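Local coordinates for protein 5-carboxymethyl-2-hydroxymuconate semialdehyde dehydrogenase (Thermus thermophilus, PDB 2D4E) that probably oxidises 5-carboxymethyl-2-hydroxymuconate semialdehyde to the corresponding acid with NAD as electron acceptor, as a member of the aldehyde dehydrogenase family, at residues C[42-47]-C[226-231]; C[170-175]-C[350-355]; C[198-203]-C[346-351]. All coordinates share one frame; numbering follows the deposited sequence.

Interaction 1. Residues C[42-47]-C[226-231]; sequences ETFPSL and QGFGEE. With NA (sodium ion), chain I; NAD (nicotinamide-adenine-dinucleotide), chain K.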
loop_
_atom_site.group_PDB
_atom_site.type_symbol
_atom_site.label_atom_id
_atom_site.label_comp_id
_atom_site.label_asym_id
_atom_site.label_seq_id
_atom_site.Cartn_x
_atom_site.Cartn_y
_atom_site.Cartn_z
ATOM N N GLU C 42 21.068 35.290 31.080
ATOM C CA GLU C 42 22.178 35.182 30.146
ATOM C C GLU C 42 21.749 35.115 28.682
ATOM O O GLU C 42 20.672 34.612 28.352
ATOM C CB GLU C 42 23.021 33.950 30.474
ATOM C CG GLU C 42 23.891 34.102 31.707
ATOM C CD GLU C 42 24.751 32.877 31.966
ATOM O OE1 GLU C 42 25.373 32.370 31.004
ATOM O OE2 GLU C 42 24.813 32.426 33.130
ATOM N N THR C 43 22.608 35.635 27.812
ATOM C CA THR C 43 22.357 35.619 26.380
ATOM C C THR C 43 23.674 35.334 25.668
ATOM O O THR C 43 24.739 35.343 26.285
ATOM C CB THR C 43 21.821 36.982 25.866
ATOM O OG1 THR C 43 22.802 37.998 26.093
ATOM C CG2 THR C 43 20.527 37.362 26.570
ATOM N N PHE C 44 23.594 35.062 24.371
ATOM C CA PHE C 44 24.781 34.811 23.570
ATOM C C PHE C 44 24.573 35.530 22.240
ATOM O O PHE C 44 23.453 35.625 21.737
ATOM C CB PHE C 44 25.008 33.302 23.378
ATOM C CG PHE C 44 23.968 32.618 22.528
ATOM C CD1 PHE C 44 24.137 32.514 21.148
ATOM C CD2 PHE C 44 22.832 32.062 23.109
ATOM C CE1 PHE C 44 23.191 31.863 20.361
ATOM C CE2 PHE C 44 21.878 31.409 22.329
ATOM C CZ PHE C 44 22.059 31.308 20.952
ATOM N N PRO C 45 25.650 36.066 21.662
ATOM C CA PRO C 45 25.522 36.779 20.391
ATOM C C PRO C 45 25.581 35.902 19.152
ATOM O O PRO C 45 26.077 34.774 19.191
ATOM C CB PRO C 45 26.691 37.743 20.439
ATOM C CG PRO C 45 27.771 36.866 21.047
ATOM C CD PRO C 45 27.038 36.118 22.163
ATOM N N SER C 46 25.057 36.441 18.055
ATOM C CA SER C 46 25.088 35.778 16.762
ATOM C C SER C 46 25.650 36.807 15.791
ATOM O O SER C 46 25.169 37.940 15.724
ATOM C CB SER C 46 23.696 35.354 16.304
ATOM O OG SER C 46 23.790 34.726 15.034
ATOM N N LEU C 47 26.668 36.403 15.041
ATOM C CA LEU C 47 27.334 37.279 14.089
ATOM C C LEU C 47 26.700 37.303 12.696
ATOM O O LEU C 47 25.960 36.397 12.309
ATOM C CB LEU C 47 28.801 36.849 13.938
ATOM C CG LEU C 47 29.613 36.554 15.204
ATOM C CD1 LEU C 47 31.014 36.104 14.817
ATOM C CD2 LEU C 47 29.673 37.797 16.087
ATOM N N GLN C 226 16.433 28.469 22.887
ATOM C CA GLN C 226 17.666 28.867 22.222
ATOM C C GLN C 226 18.834 28.456 23.106
ATOM O O GLN C 226 18.704 28.399 24.330
ATOM C CB GLN C 226 17.693 30.383 22.015
ATOM C CG GLN C 226 16.585 30.916 21.138
ATOM C CD GLN C 226 16.872 30.744 19.659
ATOM O OE1 GLN C 226 17.791 30.023 19.273
ATOM N NE2 GLN C 226 16.079 31.403 18.824
ATOM N N GLY C 227 19.978 28.166 22.497
ATOM C CA GLY C 227 21.124 27.781 23.301
ATOM C C GLY C 227 22.125 26.879 22.615
ATOM O O GLY C 227 21.892 26.393 21.506
ATOM N N PHE C 228 23.241 26.648 23.296
ATOM C CA PHE C 228 24.323 25.821 22.779
ATOM C C PHE C 228 23.976 24.337 22.770
ATOM O O PHE C 228 23.168 23.871 23.574
ATOM C CB PHE C 228 25.585 26.054 23.615
ATOM C CG PHE C 228 26.059 27.481 23.610
ATOM C CD1 PHE C 228 26.649 28.034 24.743
ATOM C CD2 PHE C 228 25.933 28.272 22.469
ATOM C CE1 PHE C 228 27.107 29.359 24.742
ATOM C CE2 PHE C 228 26.386 29.592 22.456
ATOM C CZ PHE C 228 26.975 30.138 23.595
ATOM N N GLY C 229 24.600 23.598 21.859
ATOM C CA GLY C 229 24.352 22.170 21.755
ATOM C C GLY C 229 24.635 21.396 23.031
ATOM O O GLY C 229 23.828 20.559 23.452
ATOM N N GLU C 230 25.779 21.673 23.650
ATOM C CA GLU C 230 26.167 20.991 24.878
ATOM C C GLU C 230 25.325 21.400 26.081
ATOM O O GLU C 230 25.331 20.723 27.104
ATOM C CB GLU C 230 27.648 21.240 25.174
ATOM C CG GLU C 230 28.592 20.337 24.407
ATOM C CD GLU C 230 30.052 20.723 24.586
ATOM O OE1 GLU C 230 30.457 21.052 25.727
ATOM O OE2 GLU C 230 30.798 20.689 23.585
ATOM N N GLU C 231 24.594 22.501 25.958
ATOM C CA GLU C 231 23.760 22.962 27.060
ATOM C C GLU C 231 22.285 22.656 26.805
ATOM O O GLU C 231 21.777 21.637 27.260
ATOM C CB GLU C 231 23.988 24.464 27.297
ATOM C CG GLU C 231 25.433 24.778 27.705
ATOM C CD GLU C 231 25.716 26.257 27.952
ATOM O OE1 GLU C 231 26.877 26.573 28.283
ATOM O OE2 GLU C 231 24.800 27.102 27.817
HETATM NA NA NA I . 24.673 34.280 12.528
HETATM P PA NAD K . 25.975 20.259 14.608
HETATM O O1A NAD K . 27.015 20.594 15.573
HETATM O O2A NAD K . 25.656 18.821 14.611
HETATM O O5B NAD K . 24.573 21.038 14.857
HETATM C C5B NAD K . 23.239 20.438 14.762
HETATM C C4B NAD K . 22.516 20.700 16.066
HETATM O O4B NAD K . 23.189 19.856 17.024
HETATM C C3B NAD K . 22.681 22.140 16.627
HETATM O O3B NAD K . 21.392 22.731 16.898
HETATM C C2B NAD K . 23.546 21.915 17.878
HETATM O O2B NAD K . 23.290 22.874 18.929
HETATM C C1B NAD K . 23.184 20.491 18.250
HETATM N N9A NAD K . 24.192 19.861 19.082
HETATM C C8A NAD K . 25.571 19.930 19.000
HETATM N N7A NAD K . 26.209 19.211 19.953
HETATM C C5A NAD K . 25.153 18.654 20.675
HETATM C C6A NAD K . 25.132 17.781 21.827
HETATM N N6A NAD K . 26.239 17.340 22.429
HETATM N N1A NAD K . 23.880 17.411 22.298
HETATM C C2A NAD K . 22.730 17.877 21.668
HETATM N N3A NAD K . 22.654 18.678 20.615
HETATM C C4A NAD K . 23.898 19.039 20.153
HETATM O O3 NAD K . 26.453 20.741 13.245
HETATM P PN NAD K . 26.031 21.777 12.122
HETATM O O1N NAD K . 27.228 22.610 11.884
HETATM O O2N NAD K . 24.815 22.489 12.550
HETATM O O5D NAD K . 25.904 20.678 11.039
HETATM C C5D NAD K . 25.992 20.823 9.642
HETATM C C4D NAD K . 25.847 19.366 9.334
HETATM O O4D NAD K . 24.463 18.972 9.205
HETATM C C3D NAD K . 26.625 18.836 8.138
HETATM O O3D NAD K . 27.398 17.660 8.452
HETATM C C2D NAD K . 25.498 18.599 7.136
HETATM O O2D NAD K . 25.877 17.600 6.167
HETATM C C1D NAD K . 24.360 18.199 8.048
HETATM N N1N NAD K . 23.032 18.361 7.433
HETATM C C2N NAD K . 22.452 17.153 7.079
HETATM C C3N NAD K . 21.204 17.224 6.478
HETATM C C7N NAD K . 20.468 15.974 6.020
HETATM O O7N NAD K . 19.373 16.103 5.503
HETATM N N7N NAD K . 21.030 14.762 6.180
HETATM C C4N NAD K . 20.542 18.513 6.231
HETATM C C5N NAD K . 21.261 19.669 6.651
HETATM C C6N NAD K . 22.492 19.676 7.249
HETATM O O HOH W 1 26.909 33.250 12.651
#

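Interaction 2. Residues C[170-175]-C[350-355]; sequences TPWNAP and PEHLQR. With NAD (nicotinamide-adenine-dinucleotide), chain K.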
loop_
_atom_site.group_PDB
_atom_site.type_symbol
_atom_site.label_atom_id
_atom_site.label_comp_id
_atom_site.label_asym_id
_atom_site.label_seq_id
_atom_site.Cartn_x
_atom_site.Cartn_y
_atom_site.Cartn_z
ATOM N N THR C 170 18.168 21.268 15.142
ATOM C CA THR C 170 18.580 21.615 13.783
ATOM C C THR C 170 19.923 22.324 13.591
ATOM O O THR C 170 20.475 22.890 14.528
ATOM C CB THR C 170 17.480 22.460 13.146
ATOM O OG1 THR C 170 17.128 23.521 14.046
ATOM C CG2 THR C 170 16.245 21.607 12.894
ATOM N N PRO C 171 20.453 22.306 12.351
ATOM C CA PRO C 171 21.731 22.922 11.972
ATOM C C PRO C 171 21.646 24.400 11.610
ATOM O O PRO C 171 20.559 24.940 11.399
ATOM C CB PRO C 171 22.180 22.062 10.799
ATOM C CG PRO C 171 20.886 21.799 10.102
ATOM C CD PRO C 171 19.922 21.491 11.238
ATOM N N TRP C 172 22.807 25.043 11.508
ATOM C CA TRP C 172 22.873 26.476 11.218
ATOM C C TRP C 172 22.766 26.950 9.773
ATOM O O TRP C 172 22.547 28.135 9.544
ATOM C CB TRP C 172 24.163 27.067 11.809
ATOM C CG TRP C 172 25.432 26.357 11.384
ATOM C CD1 TRP C 172 26.196 25.526 12.149
ATOM C CD2 TRP C 172 26.058 26.398 10.092
ATOM N NE1 TRP C 172 27.257 25.045 11.419
ATOM C CE2 TRP C 172 27.196 25.562 10.153
ATOM C CE3 TRP C 172 25.767 27.056 8.887
ATOM C CZ2 TRP C 172 28.049 25.365 9.056
ATOM C CZ3 TRP C 172 26.614 26.862 7.795
ATOM C CH2 TRP C 172 27.742 26.021 7.890
ATOM N N ASN C 173 22.902 26.054 8.801
ATOM C CA ASN C 173 22.882 26.493 7.406
ATOM C C ASN C 173 21.537 26.917 6.823
ATOM O O ASN C 173 21.473 27.917 6.103
ATOM C CB ASN C 173 23.557 25.437 6.512
ATOM C CG ASN C 173 22.721 24.193 6.329
ATOM O OD1 ASN C 173 22.103 23.696 7.273
ATOM N ND2 ASN C 173 22.707 23.670 5.107
ATOM N N ALA C 174 20.468 26.188 7.133
ATOM C CA ALA C 174 19.139 26.526 6.612
ATOM C C ALA C 174 18.082 26.385 7.713
ATOM O O ALA C 174 17.224 25.504 7.656
ATOM C CB ALA C 174 18.798 25.617 5.429
ATOM N N PRO C 175 18.123 27.279 8.716
ATOM C CA PRO C 175 17.224 27.329 9.876
ATOM C C PRO C 175 15.736 27.114 9.627
ATOM O O PRO C 175 15.138 26.201 10.191
ATOM C CB PRO C 175 17.510 28.707 10.471
ATOM C CG PRO C 175 18.949 28.895 10.165
ATOM C CD PRO C 175 19.041 28.430 8.732
ATOM N N PRO C 350 33.628 32.536 11.509
ATOM C CA PRO C 350 35.079 32.456 11.304
ATOM C C PRO C 350 35.655 31.110 11.732
ATOM O O PRO C 350 36.620 30.629 11.150
ATOM C CB PRO C 350 35.625 33.632 12.132
ATOM C CG PRO C 350 34.518 33.954 13.103
ATOM C CD PRO C 350 33.276 33.746 12.272
ATOM N N GLU C 351 35.060 30.498 12.749
ATOM C CA GLU C 351 35.534 29.200 13.205
ATOM C C GLU C 351 35.301 28.157 12.118
ATOM O O GLU C 351 36.095 27.234 11.953
ATOM C CB GLU C 351 34.812 28.780 14.491
ATOM C CG GLU C 351 35.348 29.457 15.741
ATOM C CD GLU C 351 34.505 29.169 16.974
ATOM O OE1 GLU C 351 33.951 28.052 17.071
ATOM O OE2 GLU C 351 34.407 30.057 17.851
ATOM N N HIS C 352 34.210 28.309 11.373
ATOM C CA HIS C 352 33.913 27.364 10.312
ATOM C C HIS C 352 34.856 27.593 9.129
ATOM O O HIS C 352 35.222 26.649 8.424
ATOM C CB HIS C 352 32.457 27.492 9.865
ATOM C CG HIS C 352 32.039 26.424 8.902
ATOM N ND1 HIS C 352 32.144 25.081 9.195
ATOM C CD2 HIS C 352 31.565 26.497 7.637
ATOM C CE1 HIS C 352 31.757 24.372 8.151
ATOM N NE2 HIS C 352 31.401 25.208 7.192
ATOM N N LEU C 353 35.248 28.847 8.915
ATOM C CA LEU C 353 36.171 29.168 7.829
ATOM C C LEU C 353 37.531 28.561 8.171
ATOM O O LEU C 353 38.216 28.017 7.302
ATOM C CB LEU C 353 36.305 30.686 7.650
ATOM C CG LEU C 353 37.268 31.128 6.536
ATOM C CD1 LEU C 353 36.794 30.575 5.190
ATOM C CD2 LEU C 353 37.352 32.646 6.490
ATOM N N GLN C 354 37.920 28.647 9.442
ATOM C CA GLN C 354 39.195 28.076 9.862
ATOM C C GLN C 354 39.165 26.557 9.669
ATOM O O GLN C 354 40.172 25.957 9.284
ATOM C CB GLN C 354 39.501 28.399 11.334
ATOM C CG GLN C 354 40.873 27.869 11.784
ATOM C CD GLN C 354 41.200 28.134 13.252
ATOM O OE1 GLN C 354 41.042 29.249 13.750
ATOM N NE2 GLN C 354 41.681 27.102 13.944
ATOM N N ARG C 355 38.012 25.934 9.925
ATOM C CA ARG C 355 37.908 24.488 9.766
ATOM C C ARG C 355 38.005 24.093 8.300
ATOM O O ARG C 355 38.722 23.155 7.950
ATOM C CB ARG C 355 36.595 23.943 10.346
ATOM C CG ARG C 355 36.793 22.571 10.996
ATOM C CD ARG C 355 35.789 21.494 10.587
ATOM N NE ARG C 355 34.469 21.697 11.171
ATOM C CZ ARG C 355 33.623 20.716 11.480
ATOM N NH1 ARG C 355 33.954 19.451 11.273
ATOM N NH2 ARG C 355 32.432 21.008 11.984
HETATM P PA NAD K . 25.975 20.259 14.608
HETATM O O1A NAD K . 27.015 20.594 15.573
HETATM O O2A NAD K . 25.656 18.821 14.611
HETATM O O5B NAD K . 24.573 21.038 14.857
HETATM C C5B NAD K . 23.239 20.438 14.762
HETATM C C4B NAD K . 22.516 20.700 16.066
HETATM O O4B NAD K . 23.189 19.856 17.024
HETATM C C3B NAD K . 22.681 22.140 16.627
HETATM O O3B NAD K . 21.392 22.731 16.898
HETATM C C2B NAD K . 23.546 21.915 17.878
HETATM O O2B NAD K . 23.290 22.874 18.929
HETATM C C1B NAD K . 23.184 20.491 18.250
HETATM N N9A NAD K . 24.192 19.861 19.082
HETATM C C8A NAD K . 25.571 19.930 19.000
HETATM N N7A NAD K . 26.209 19.211 19.953
HETATM C C5A NAD K . 25.153 18.654 20.675
HETATM C C6A NAD K . 25.132 17.781 21.827
HETATM N N6A NAD K . 26.239 17.340 22.429
HETATM N N1A NAD K . 23.880 17.411 22.298
HETATM C C2A NAD K . 22.730 17.877 21.668
HETATM N N3A NAD K . 22.654 18.678 20.615
HETATM C C4A NAD K . 23.898 19.039 20.153
HETATM O O3 NAD K . 26.453 20.741 13.245
HETATM P PN NAD K . 26.031 21.777 12.122
HETATM O O1N NAD K . 27.228 22.610 11.884
HETATM O O2N NAD K . 24.815 22.489 12.550
HETATM O O5D NAD K . 25.904 20.678 11.039
HETATM C C5D NAD K . 25.992 20.823 9.642
HETATM C C4D NAD K . 25.847 19.366 9.334
HETATM O O4D NAD K . 24.463 18.972 9.205
HETATM C C3D NAD K . 26.625 18.836 8.138
HETATM O O3D NAD K . 27.398 17.660 8.452
HETATM C C2D NAD K . 25.498 18.599 7.136
HETATM O O2D NAD K . 25.877 17.600 6.167
HETATM C C1D NAD K . 24.360 18.199 8.048
HETATM N N1N NAD K . 23.032 18.361 7.433
HETATM C C2N NAD K . 22.452 17.153 7.079
HETATM C C3N NAD K . 21.204 17.224 6.478
HETATM C C7N NAD K . 20.468 15.974 6.020
HETATM O O7N NAD K . 19.373 16.103 5.503
HETATM N N7N NAD K . 21.030 14.762 6.180
HETATM C C4N NAD K . 20.542 18.513 6.231
HETATM C C5N NAD K . 21.261 19.669 6.651
HETATM C C6N NAD K . 22.492 19.676 7.249
#

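Interaction 3. Residues C[198-203]-C[346-351]; sequences AEWSPF and PLIHPE. With NA (sodium ion), chain I; NAD (nicotinamide-adenine-dinucleotide), chain K.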
loop_
_atom_site.group_PDB
_atom_site.type_symbol
_atom_site.label_atom_id
_atom_site.label_comp_id
_atom_site.label_asym_id
_atom_site.label_seq_id
_atom_site.Cartn_x
_atom_site.Cartn_y
_atom_site.Cartn_z
ATOM N N ALA C 198 20.224 25.662 15.841
ATOM C CA ALA C 198 21.665 25.904 15.851
ATOM C C ALA C 198 21.955 27.283 16.431
ATOM O O ALA C 198 21.280 28.257 16.098
ATOM C CB ALA C 198 22.217 25.810 14.439
ATOM N N GLU C 199 22.964 27.369 17.293
ATOM C CA GLU C 199 23.312 28.637 17.920
ATOM C C GLU C 199 23.926 29.692 16.995
ATOM O O GLU C 199 23.890 30.883 17.311
ATOM C CB GLU C 199 24.229 28.400 19.134
ATOM C CG GLU C 199 25.482 27.548 18.892
ATOM C CD GLU C 199 25.258 26.051 19.115
ATOM O OE1 GLU C 199 26.171 25.386 19.662
ATOM O OE2 GLU C 199 24.185 25.532 18.737
ATOM N N TRP C 200 24.471 29.274 15.856
ATOM C CA TRP C 200 25.078 30.227 14.926
ATOM C C TRP C 200 24.098 31.022 14.050
ATOM O O TRP C 200 24.521 31.909 13.305
ATOM C CB TRP C 200 26.109 29.523 14.031
ATOM C CG TRP C 200 27.437 29.331 14.688
ATOM C CD1 TRP C 200 27.876 29.920 15.841
ATOM C CD2 TRP C 200 28.531 28.539 14.203
ATOM N NE1 TRP C 200 29.172 29.547 16.104
ATOM C CE2 TRP C 200 29.600 28.699 15.116
ATOM C CE3 TRP C 200 28.713 27.709 13.086
ATOM C CZ2 TRP C 200 30.835 28.060 14.946
ATOM C CZ3 TRP C 200 29.947 27.069 12.917
ATOM C CH2 TRP C 200 30.989 27.251 13.845
ATOM N N SER C 201 22.802 30.717 14.144
ATOM C CA SER C 201 21.764 31.421 13.368
ATOM C C SER C 201 20.401 31.195 14.040
ATOM O O SER C 201 19.471 30.652 13.445
ATOM C CB SER C 201 21.731 30.894 11.929
ATOM O OG SER C 201 21.500 29.494 11.902
ATOM N N PRO C 202 20.260 31.660 15.285
ATOM C CA PRO C 202 19.064 31.541 16.126
ATOM C C PRO C 202 17.837 32.391 15.822
ATOM O O PRO C 202 16.715 31.993 16.133
ATOM C CB PRO C 202 19.612 31.859 17.505
ATOM C CG PRO C 202 20.539 33.001 17.192
ATOM C CD PRO C 202 21.256 32.544 15.923
ATOM N N PHE C 203 18.045 33.556 15.220
ATOM C CA PHE C 203 16.954 34.493 14.953
ATOM C C PHE C 203 15.696 33.996 14.250
ATOM O O PHE C 203 14.586 34.225 14.731
ATOM C CB PHE C 203 17.515 35.709 14.217
ATOM C CG PHE C 203 18.606 36.399 14.971
ATOM C CD1 PHE C 203 19.779 36.779 14.333
ATOM C CD2 PHE C 203 18.485 36.612 16.341
ATOM C CE1 PHE C 203 20.823 37.357 15.053
ATOM C CE2 PHE C 203 19.522 37.188 17.065
ATOM C CZ PHE C 203 20.693 37.559 16.420
ATOM N N PRO C 346 29.535 34.466 2.050
ATOM C CA PRO C 346 30.468 34.068 3.103
ATOM C C PRO C 346 30.001 32.854 3.899
ATOM O O PRO C 346 28.807 32.546 3.941
ATOM C CB PRO C 346 30.533 35.308 3.970
ATOM C CG PRO C 346 29.099 35.759 3.953
ATOM C CD PRO C 346 28.694 35.594 2.495
ATOM N N LEU C 347 30.955 32.176 4.528
ATOM C CA LEU C 347 30.646 31.020 5.345
ATOM C C LEU C 347 30.055 31.522 6.655
ATOM O O LEU C 347 30.227 32.689 7.027
ATOM C CB LEU C 347 31.903 30.179 5.587
ATOM C CG LEU C 347 32.549 29.687 4.288
ATOM C CD1 LEU C 347 33.678 28.726 4.599
ATOM C CD2 LEU C 347 31.491 28.994 3.424
ATOM N N ILE C 348 29.359 30.628 7.343
ATOM C CA ILE C 348 28.657 30.937 8.578
ATOM C C ILE C 348 29.391 31.621 9.729
ATOM O O ILE C 348 28.856 32.545 10.347
ATOM C CB ILE C 348 27.994 29.654 9.140
ATOM C CG1 ILE C 348 27.073 30.002 10.311
ATOM C CG2 ILE C 348 29.062 28.657 9.560
ATOM C CD1 ILE C 348 25.899 30.894 9.914
ATOM N N HIS C 349 30.612 31.191 10.015
ATOM C CA HIS C 349 31.332 31.731 11.157
ATOM C C HIS C 349 32.835 31.625 10.919
ATOM O O HIS C 349 33.286 30.740 10.190
ATOM C CB HIS C 349 30.906 30.902 12.383
ATOM C CG HIS C 349 31.334 31.463 13.700
ATOM N ND1 HIS C 349 32.618 31.333 14.186
ATOM C CD2 HIS C 349 30.633 32.120 14.656
ATOM C CE1 HIS C 349 32.688 31.884 15.386
ATOM N NE2 HIS C 349 31.498 32.369 15.694
ATOM N N PRO C 350 33.628 32.536 11.509
ATOM C CA PRO C 350 35.079 32.456 11.304
ATOM C C PRO C 350 35.655 31.110 11.732
ATOM O O PRO C 350 36.620 30.629 11.150
ATOM C CB PRO C 350 35.625 33.632 12.132
ATOM C CG PRO C 350 34.518 33.954 13.103
ATOM C CD PRO C 350 33.276 33.746 12.272
ATOM N N GLU C 351 35.060 30.498 12.749
ATOM C CA GLU C 351 35.534 29.200 13.205
ATOM C C GLU C 351 35.301 28.157 12.118
ATOM O O GLU C 351 36.095 27.234 11.953
ATOM C CB GLU C 351 34.812 28.780 14.491
ATOM C CG GLU C 351 35.348 29.457 15.741
ATOM C CD GLU C 351 34.505 29.169 16.974
ATOM O OE1 GLU C 351 33.951 28.052 17.071
ATOM O OE2 GLU C 351 34.407 30.057 17.851
HETATM NA NA NA I . 24.673 34.280 12.528
HETATM P PA NAD K . 25.975 20.259 14.608
HETATM O O1A NAD K . 27.015 20.594 15.573
HETATM O O2A NAD K . 25.656 18.821 14.611
HETATM O O5B NAD K . 24.573 21.038 14.857
HETATM C C5B NAD K . 23.239 20.438 14.762
HETATM C C4B NAD K . 22.516 20.700 16.066
HETATM O O4B NAD K . 23.189 19.856 17.024
HETATM C C3B NAD K . 22.681 22.140 16.627
HETATM O O3B NAD K . 21.392 22.731 16.898
HETATM C C2B NAD K . 23.546 21.915 17.878
HETATM O O2B NAD K . 23.290 22.874 18.929
HETATM C C1B NAD K . 23.184 20.491 18.250
HETATM N N9A NAD K . 24.192 19.861 19.082
HETATM C C8A NAD K . 25.571 19.930 19.000
HETATM N N7A NAD K . 26.209 19.211 19.953
HETATM C C5A NAD K . 25.153 18.654 20.675
HETATM C C6A NAD K . 25.132 17.781 21.827
HETATM N N6A NAD K . 26.239 17.340 22.429
HETATM N N1A NAD K . 23.880 17.411 22.298
HETATM C C2A NAD K . 22.730 17.877 21.668
HETATM N N3A NAD K . 22.654 18.678 20.615
HETATM C C4A NAD K . 23.898 19.039 20.153
HETATM O O3 NAD K . 26.453 20.741 13.245
HETATM P PN NAD K . 26.031 21.777 12.122
HETATM O O1N NAD K . 27.228 22.610 11.884
HETATM O O2N NAD K . 24.815 22.489 12.550
HETATM O O5D NAD K . 25.904 20.678 11.039
HETATM C C5D NAD K . 25.992 20.823 9.642
HETATM C C4D NAD K . 25.847 19.366 9.334
HETATM O O4D NAD K . 24.463 18.972 9.205
HETATM C C3D NAD K . 26.625 18.836 8.138
HETATM O O3D NAD K . 27.398 17.660 8.452
HETATM C C2D NAD K . 25.498 18.599 7.136
HETATM O O2D NAD K . 25.877 17.600 6.167
HETATM C C1D NAD K . 24.360 18.199 8.048
HETATM N N1N NAD K . 23.032 18.361 7.433
HETATM C C2N NAD K . 22.452 17.153 7.079
HETATM C C3N NAD K . 21.204 17.224 6.478
HETATM C C7N NAD K . 20.468 15.974 6.020
HETATM O O7N NAD K . 19.373 16.103 5.503
HETATM N N7N NAD K . 21.030 14.762 6.180
HETATM C C4N NAD K . 20.542 18.513 6.231
HETATM C C5N NAD K . 21.261 19.669 6.651
HETATM C C6N NAD K . 22.492 19.676 7.249
HETATM O O HOH W 1 26.909 33.250 12.651
#

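Interaction 1. Residues C[42-47]-C[226-231]
Next to the adenosine end of the NAD pocket, Phe44 of strand 43-48 packs against Phe228 and Gly227, in the turn that leads into helix 229-238. The meeting is mainly apolar. Phe228 CZ lies 3.7 Å from Phe44 CB, and Phe228 CE2 sits over one face of the Phe44 ring, displaced toward its rim. The two side chains run past each other in opposite directions. The ring planes are inclined at 48°, an oblique aromatic contact. Phe44 CG stands between the backbone N and the carbonyl carbon (chi1 68°). This turns the ring toward the turn, where Phe44 CE2 comes 3.8 Å from Gly227 N. Gln226 C lies at the edge of the Phe44 ring, 4.3 Å from Phe44 CE2. Gln226 directs its amide elsewhere: NE2 is hydrogen-bonded to Pro202 O and Thr206 OG1. The backbone angles of Gly227 would press a CB against the carbonyl O of Gln226, which favours glycine. Phe228 is the N-cap residue of the helix. At Gly229, CA is 3.1 Å from NAD O2B, and a side chain would collide with the adenine. Farther along the strand, Ser46 OG (2.7 Å) and Leu47 O (2.5 Å) bind the sodium ion, together with Asp113 and Trp200. The strand-turn-helix with Gly227 and Gly229 is consistent with the Rossmann-type dinucleotide-binding fold of aldehyde dehydrogenases.

Interaction 2. Residues C[170-175]-C[350-355]
Trp172 and His352 meet as a T-shaped pair. The six-membered ring of Trp172 presents its edge to the face of His352, with centroids 5.0 Å apart and planes at 65°. Trp172 CZ2 stands over the centre of the imidazole, and Trp172 CH2 is 3.8 Å from His352 NE2. Trp172 CG lies between its backbone N and carbonyl carbon (chi1 54°), which swings the indole away from the loop toward helix 350-365. With CG anti to the backbone N (chi1 -172°), the His352 ring extends from the helix toward the indole. The imidazole has a second hold: NE2 is hydrogen-bonded to Phe411 O.

The loop 170-175 joins strand 166-169 of the parallel sheet to helix 175-188, as in the Rossmann-like cofactor domain of aldehyde dehydrogenases. Here it follows the NAD. Thr170 O accepts a hydrogen bond of 2.5 Å from NAD O3B on the adenosine ribose. Trp172 N gives a weak bond to NAD O2N at 3.4 Å, and Pro171 CB lies 3.2 Å from the same oxygen. With an alanine in place of Trp172 the indole edge is gone from the His352 face, and the gap would probably let the imidazole turn more freely about its bond to Phe411 O.

In the next shell, Trp172 O is hydrogen-bonded to Ser201 OG. Phe411 and Trp200 add further rings around the indole. Asn173 ND2 bonds to Glu303 O, which ties the loop to another part of the chain, and Ala174 takes the N-cap position of the helix that follows.

Interaction 3. Residues C[198-203]-C[346-351]
The 198-203 segment makes a type I beta turn from Ala198 to Ser201, closed by a weak bond from Ser201 N to Ala198 O. It faces the end of a loop that enters helix 350-365. Trp200 and Ile348 have the nearest CA atoms, 7.3 Å apart. His349 is the N-cap residue: its ND1 accepts from Glu351 N at 3.0 Å, nearly straight at 166° and close to the imidazole plane. This bond helps to fix the rotation of the ring.

The His349 ring forms an offset stack with the five-membered ring of Trp200, with planes only 10° apart. A chi1 of -169° puts His349 CG anti to the backbone N and lays the imidazole over the indole. His349 CD2 approaches Trp200 NE1 to 3.3 Å. His349 CB sits over the centre of the six-membered ring of Trp200 in a CH-pi contact, 3.6 Å from the centroid. The far face of the imidazole is packed by Pro350 CD. Ile348 supports the benzo side of the indole, with CG2 3.7 Å from Trp200 CE3. Glu351 OE1 lies at the indole edge, near its plane, 3.8 Å from Trp200 CZ2.

Trp200 O binds the sodium ion at 2.5 Å. Water 1, another ligand of the ion, donates to Ile348 O, so the site bridges both segments. On the other side of the turn, Glu199 OE2 accepts from NAD O2B at 2.8 Å.

The capping bond leaves ND1 acting as an acceptor, which implies that His349 is probably neutral, and its ring meets the indole through stacking and dispersion rather than a full charge.

In the fold
All three contacts touch NAD through one of their segments; the sodium site of interactions 1 and 3 lies apart from it. Interactions 2 and 3 are closest, with centres 5 Å apart. They share Pro350 and Glu351, and Pro171 C packs 3.2 Å from Ala198 CB. Interaction 1 is 11 Å from interaction 3 and 14 Å from interaction 2, centre to centre. The 226-231 turn meets the 198-203 turn where Gly229 N probably bonds to Glu199 OE1, at 3.2 Å. Interactions 1 and 3 supply ligands to one sodium ion and share water 1. Leu47 CD1 also touches Pro350 CD, 4.1 Å away, so strand 43-48 reaches the start of helix 350-365.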